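Local coordinates for cobalamin biosynthesis protein (cbiD) (Archaeoglobus fulgidus, PDB 1SR8) that probably methylates C-1 of cobalt-precorrin-5B, using S-adenosyl-L-methionine, to give cobalt-precorrin-6A in anaerobic cobalamin biosynthesis, at residues A54-K65 against E77-A87. Numbering follows the deposited sequence.
Sequences AAIASLKEKVEK and EVEVEAEKGFA
S58 pins the type I' turn E83-F86 to the C-terminal part of helix 44-57: its OG accepts the N-H of G85 at 2.9 Å and donates to the carbonyl O of A55. With chi1 at 73°, OG sits between its own backbone N and carbonyl carbon, within reach of both partners. Without this hydroxyl, as with an alanine in its place, the G85 N-H is likely to lose its acceptor and the turn part of its tie to the helix. A water links S58 O to K84 N. G85 also brings its CA to A55 O at 3.2 Å, a CA-H...O contact, while L59 CD2 lies against its backbone N; glycine suits the positive phi here and leaves room for that methyl. Small residues keep helix and strands close: A54 CB touches V80 CG2 at 3.6 Å and also meets the methyls of A82 and A87. V63 crosses V80 obliquely, CG1 to CG2, which extends this apolar patch. The far end is looser and largely solvent-facing. There V80 N donates a nearly straight bond (167°) to E64 O from above the carbonyl plane, and the extended chain of K65 runs beside E79, its NZ 4.0 Å from E79 OE2, too far for a salt bridge. Helix 44-57 thus packs on the mixed sheet's edge, against hairpin strands 76-83 and 86-90, with strand 63-68 outermost; A55 reaches A108 and V110 of strand 105-111, and I56 faces helix 133-149.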
loop_
_atom_site.group_PDB
_atom_site.type_symbol
_atom_site.label_atom_id
_atom_site.label_comp_id
_atom_site.label_asym_id
_atom_site.label_seq_id
_atom_site.Cartn_x
_atom_site.Cartn_y
_atom_site.Cartn_z
ATOM N N ALA A 54 4.589 1.340 -18.789
ATOM C CA ALA A 54 5.850 1.079 -19.482
ATOM C C ALA A 54 5.636 0.368 -20.822
ATOM O O ALA A 54 6.333 0.637 -21.796
ATOM C CB ALA A 54 6.774 0.256 -18.593
ATOM N N ALA A 55 4.676 -0.543 -20.875
ATOM C CA ALA A 55 4.403 -1.254 -22.111
ATOM C C ALA A 55 3.953 -0.292 -23.217
ATOM O O ALA A 55 4.401 -0.403 -24.363
ATOM C CB ALA A 55 3.343 -2.327 -21.869
ATOM N N ILE A 56 3.070 0.649 -22.875
ATOM C CA ILE A 56 2.560 1.635 -23.837
ATOM C C ILE A 56 3.652 2.614 -24.266
ATOM O O ILE A 56 3.822 2.899 -25.445
ATOM C CB ILE A 56 1.380 2.462 -23.241
ATOM C CG1 ILE A 56 0.151 1.566 -23.046
ATOM C CG2 ILE A 56 1.046 3.640 -24.154
ATOM C CD1 ILE A 56 -1.028 2.279 -22.424
ATOM N N ALA A 57 4.380 3.134 -23.292
ATOM C CA ALA A 57 5.454 4.069 -23.550
ATOM C C ALA A 57 6.575 3.447 -24.390
ATOM O O ALA A 57 7.148 4.112 -25.254
ATOM C CB ALA A 57 6.012 4.560 -22.231
ATOM N N SER A 58 6.883 2.175 -24.142
ATOM C CA SER A 58 7.962 1.488 -24.860
ATOM C C SER A 58 7.706 1.317 -26.349
ATOM O O SER A 58 8.610 0.967 -27.107
ATOM C CB SER A 58 8.237 0.119 -24.235
ATOM O OG SER A 58 7.200 -0.789 -24.533
ATOM N N LEU A 59 6.476 1.555 -26.775
ATOM C CA LEU A 59 6.154 1.435 -28.185
ATOM C C LEU A 59 6.852 2.517 -28.993
ATOM O O LEU A 59 7.355 2.259 -30.084
ATOM C CB LEU A 59 4.655 1.552 -28.400
ATOM C CG LEU A 59 3.859 0.311 -28.050
ATOM C CD1 LEU A 59 2.398 0.550 -28.385
ATOM C CD2 LEU A 59 4.412 -0.866 -28.827
ATOM N N LYS A 60 6.881 3.732 -28.455
ATOM C CA LYS A 60 7.511 4.841 -29.156
ATOM C C LYS A 60 8.854 5.322 -28.605
ATOM O O LYS A 60 9.239 6.473 -28.834
ATOM C CB LYS A 60 6.533 6.015 -29.235
ATOM C CG LYS A 60 5.703 6.249 -27.986
ATOM C CD LYS A 60 4.787 7.466 -28.187
ATOM C CE LYS A 60 5.448 8.784 -27.737
ATOM N NZ LYS A 60 6.849 8.957 -28.220
ATOM N N GLU A 61 9.566 4.440 -27.900
ATOM C CA GLU A 61 10.876 4.762 -27.322
ATOM C C GLU A 61 11.276 3.786 -26.220
ATOM O O GLU A 61 10.424 3.137 -25.614
ATOM C CB GLU A 61 10.872 6.183 -26.764
ATOM C CG GLU A 61 9.746 6.445 -25.799
ATOM C CD GLU A 61 9.435 7.912 -25.686
ATOM O OE1 GLU A 61 10.376 8.689 -25.419
ATOM O OE2 GLU A 61 8.254 8.288 -25.867
ATOM N N LYS A 62 12.576 3.686 -25.961
ATOM C CA LYS A 62 13.073 2.779 -24.934
ATOM C C LYS A 62 12.725 3.317 -23.549
ATOM O O LYS A 62 12.868 4.515 -23.277
ATOM C CB LYS A 62 14.590 2.578 -25.085
ATOM C CG LYS A 62 15.453 3.809 -24.823
ATOM C CD LYS A 62 15.662 4.055 -23.326
ATOM C CE LYS A 62 16.700 5.149 -23.066
ATOM N NZ LYS A 62 18.053 4.787 -23.599
ATOM N N VAL A 63 12.257 2.421 -22.684
ATOM C CA VAL A 63 11.854 2.785 -21.329
ATOM C C VAL A 63 12.641 2.022 -20.273
ATOM O O VAL A 63 12.922 0.832 -20.424
ATOM C CB VAL A 63 10.340 2.496 -21.095
ATOM C CG1 VAL A 63 9.884 3.113 -19.782
ATOM C CG2 VAL A 63 9.519 3.026 -22.252
ATOM N N GLU A 64 12.985 2.721 -19.198
ATOM C CA GLU A 64 13.720 2.122 -18.098
ATOM C C GLU A 64 13.079 2.527 -16.790
ATOM O O GLU A 64 13.345 1.930 -15.755
ATOM C CB GLU A 64 15.169 2.587 -18.116
ATOM C CG GLU A 64 15.956 2.097 -19.316
ATOM C CD GLU A 64 17.349 2.688 -19.367
ATOM O OE1 GLU A 64 17.482 3.901 -19.667
ATOM O OE2 GLU A 64 18.307 1.933 -19.093
ATOM N N LYS A 65 12.244 3.559 -16.853
ATOM C CA LYS A 65 11.523 4.080 -15.691
ATOM C C LYS A 65 10.254 4.768 -16.170
ATOM O O LYS A 65 10.209 5.326 -17.267
ATOM C CB LYS A 65 12.360 5.113 -14.933
ATOM C CG LYS A 65 13.622 4.568 -14.302
ATOM C CD LYS A 65 14.505 5.703 -13.761
ATOM C CE LYS A 65 15.860 5.182 -13.232
ATOM N NZ LYS A 65 16.778 6.281 -12.798
ATOM N N GLU A 77 8.074 7.013 -9.200
ATOM C CA GLU A 77 8.858 6.583 -10.337
ATOM C C GLU A 77 9.264 5.130 -10.083
ATOM O O GLU A 77 9.786 4.786 -9.018
ATOM C CB GLU A 77 10.070 7.489 -10.473
ATOM C CG GLU A 77 10.919 7.241 -11.683
ATOM C CD GLU A 77 12.049 8.244 -11.774
ATOM O OE1 GLU A 77 11.777 9.424 -12.099
ATOM O OE2 GLU A 77 13.205 7.852 -11.497
ATOM N N VAL A 78 8.995 4.275 -11.064
ATOM C CA VAL A 78 9.290 2.849 -10.965
ATOM C C VAL A 78 10.238 2.403 -12.079
ATOM O O VAL A 78 10.066 2.769 -13.249
ATOM C CB VAL A 78 7.978 2.004 -11.069
ATOM C CG1 VAL A 78 8.277 0.517 -10.952
ATOM C CG2 VAL A 78 7.002 2.429 -9.985
ATOM N N GLU A 79 11.242 1.615 -11.704
ATOM C CA GLU A 79 12.193 1.097 -12.673
ATOM C C GLU A 79 11.559 -0.106 -13.354
ATOM O O GLU A 79 10.986 -0.974 -12.700
ATOM C CB GLU A 79 13.504 0.704 -11.987
ATOM C CG GLU A 79 14.329 1.909 -11.567
ATOM C CD GLU A 79 15.819 1.700 -11.781
ATOM O OE1 GLU A 79 16.446 0.967 -10.982
ATOM O OE2 GLU A 79 16.360 2.265 -12.763
ATOM N N VAL A 80 11.653 -0.146 -14.676
ATOM C CA VAL A 80 11.058 -1.227 -15.436
ATOM C C VAL A 80 12.006 -1.707 -16.531
ATOM O O VAL A 80 13.045 -1.093 -16.789
ATOM C CB VAL A 80 9.746 -0.762 -16.118
ATOM C CG1 VAL A 80 8.788 -0.191 -15.098
ATOM C CG2 VAL A 80 10.057 0.283 -17.178
ATOM N N GLU A 81 11.633 -2.815 -17.159
ATOM C CA GLU A 81 12.381 -3.391 -18.268
ATOM C C GLU A 81 11.334 -3.515 -19.370
ATOM O O GLU A 81 10.628 -4.515 -19.458
ATOM C CB GLU A 81 12.922 -4.770 -17.894
ATOM C CG GLU A 81 13.752 -5.423 -18.990
ATOM C CD GLU A 81 14.091 -6.872 -18.678
ATOM O OE1 GLU A 81 13.152 -7.696 -18.593
ATOM O OE2 GLU A 81 15.294 -7.187 -18.517
ATOM N N ALA A 82 11.223 -2.488 -20.199
ATOM C CA ALA A 82 10.227 -2.493 -21.257
ATOM C C ALA A 82 10.830 -2.370 -22.652
ATOM O O ALA A 82 11.871 -1.740 -22.839
ATOM C CB ALA A 82 9.232 -1.363 -21.021
ATOM N N GLU A 83 10.162 -2.975 -23.631
ATOM C CA GLU A 83 10.625 -2.917 -25.011
ATOM C C GLU A 83 9.541 -3.313 -26.004
ATOM O O GLU A 83 9.000 -4.414 -25.941
ATOM C CB GLU A 83 11.843 -3.821 -25.194
ATOM C CG GLU A 83 12.476 -3.716 -26.566
ATOM C CD GLU A 83 13.678 -4.619 -26.716
ATOM O OE1 GLU A 83 14.671 -4.416 -25.980
ATOM O OE2 GLU A 83 13.624 -5.535 -27.566
ATOM N N LYS A 84 9.226 -2.395 -26.912
ATOM C CA LYS A 84 8.222 -2.616 -27.953
ATOM C C LYS A 84 6.895 -3.216 -27.499
ATOM O O LYS A 84 6.500 -4.287 -27.972
ATOM C CB LYS A 84 8.805 -3.495 -29.063
ATOM C CG LYS A 84 10.014 -2.898 -29.771
ATOM C CD LYS A 84 10.384 -3.711 -31.010
ATOM C CE LYS A 84 10.870 -5.117 -30.665
ATOM N NZ LYS A 84 12.205 -5.119 -29.989
ATOM N N GLY A 85 6.207 -2.537 -26.588
ATOM C CA GLY A 85 4.921 -3.029 -26.133
ATOM C C GLY A 85 4.940 -4.097 -25.058
ATOM O O GLY A 85 3.884 -4.593 -24.664
ATOM N N PHE A 86 6.124 -4.468 -24.581
ATOM C CA PHE A 86 6.219 -5.477 -23.536
ATOM C C PHE A 86 6.959 -4.887 -22.349
ATOM O O PHE A 86 7.937 -4.162 -22.523
ATOM C CB PHE A 86 6.975 -6.698 -24.043
ATOM C CG PHE A 86 7.114 -7.791 -23.019
ATOM C CD1 PHE A 86 6.042 -8.623 -22.721
ATOM C CD2 PHE A 86 8.311 -7.971 -22.335
ATOM C CE1 PHE A 86 6.161 -9.618 -21.757
ATOM C CE2 PHE A 86 8.442 -8.960 -21.368
ATOM C CZ PHE A 86 7.369 -9.785 -21.078
ATOM N N ALA A 87 6.492 -5.187 -21.141
ATOM C CA ALA A 87 7.143 -4.674 -19.933
ATOM C C ALA A 87 7.185 -5.712 -18.825
ATOM O O ALA A 87 6.307 -6.556 -18.701
ATOM C CB ALA A 87 6.442 -3.415 -19.436
HETATM O O HOH W 1 10.905 -0.278 -26.731
HETATM O O HOH W 2 15.439 0.177 -14.820
#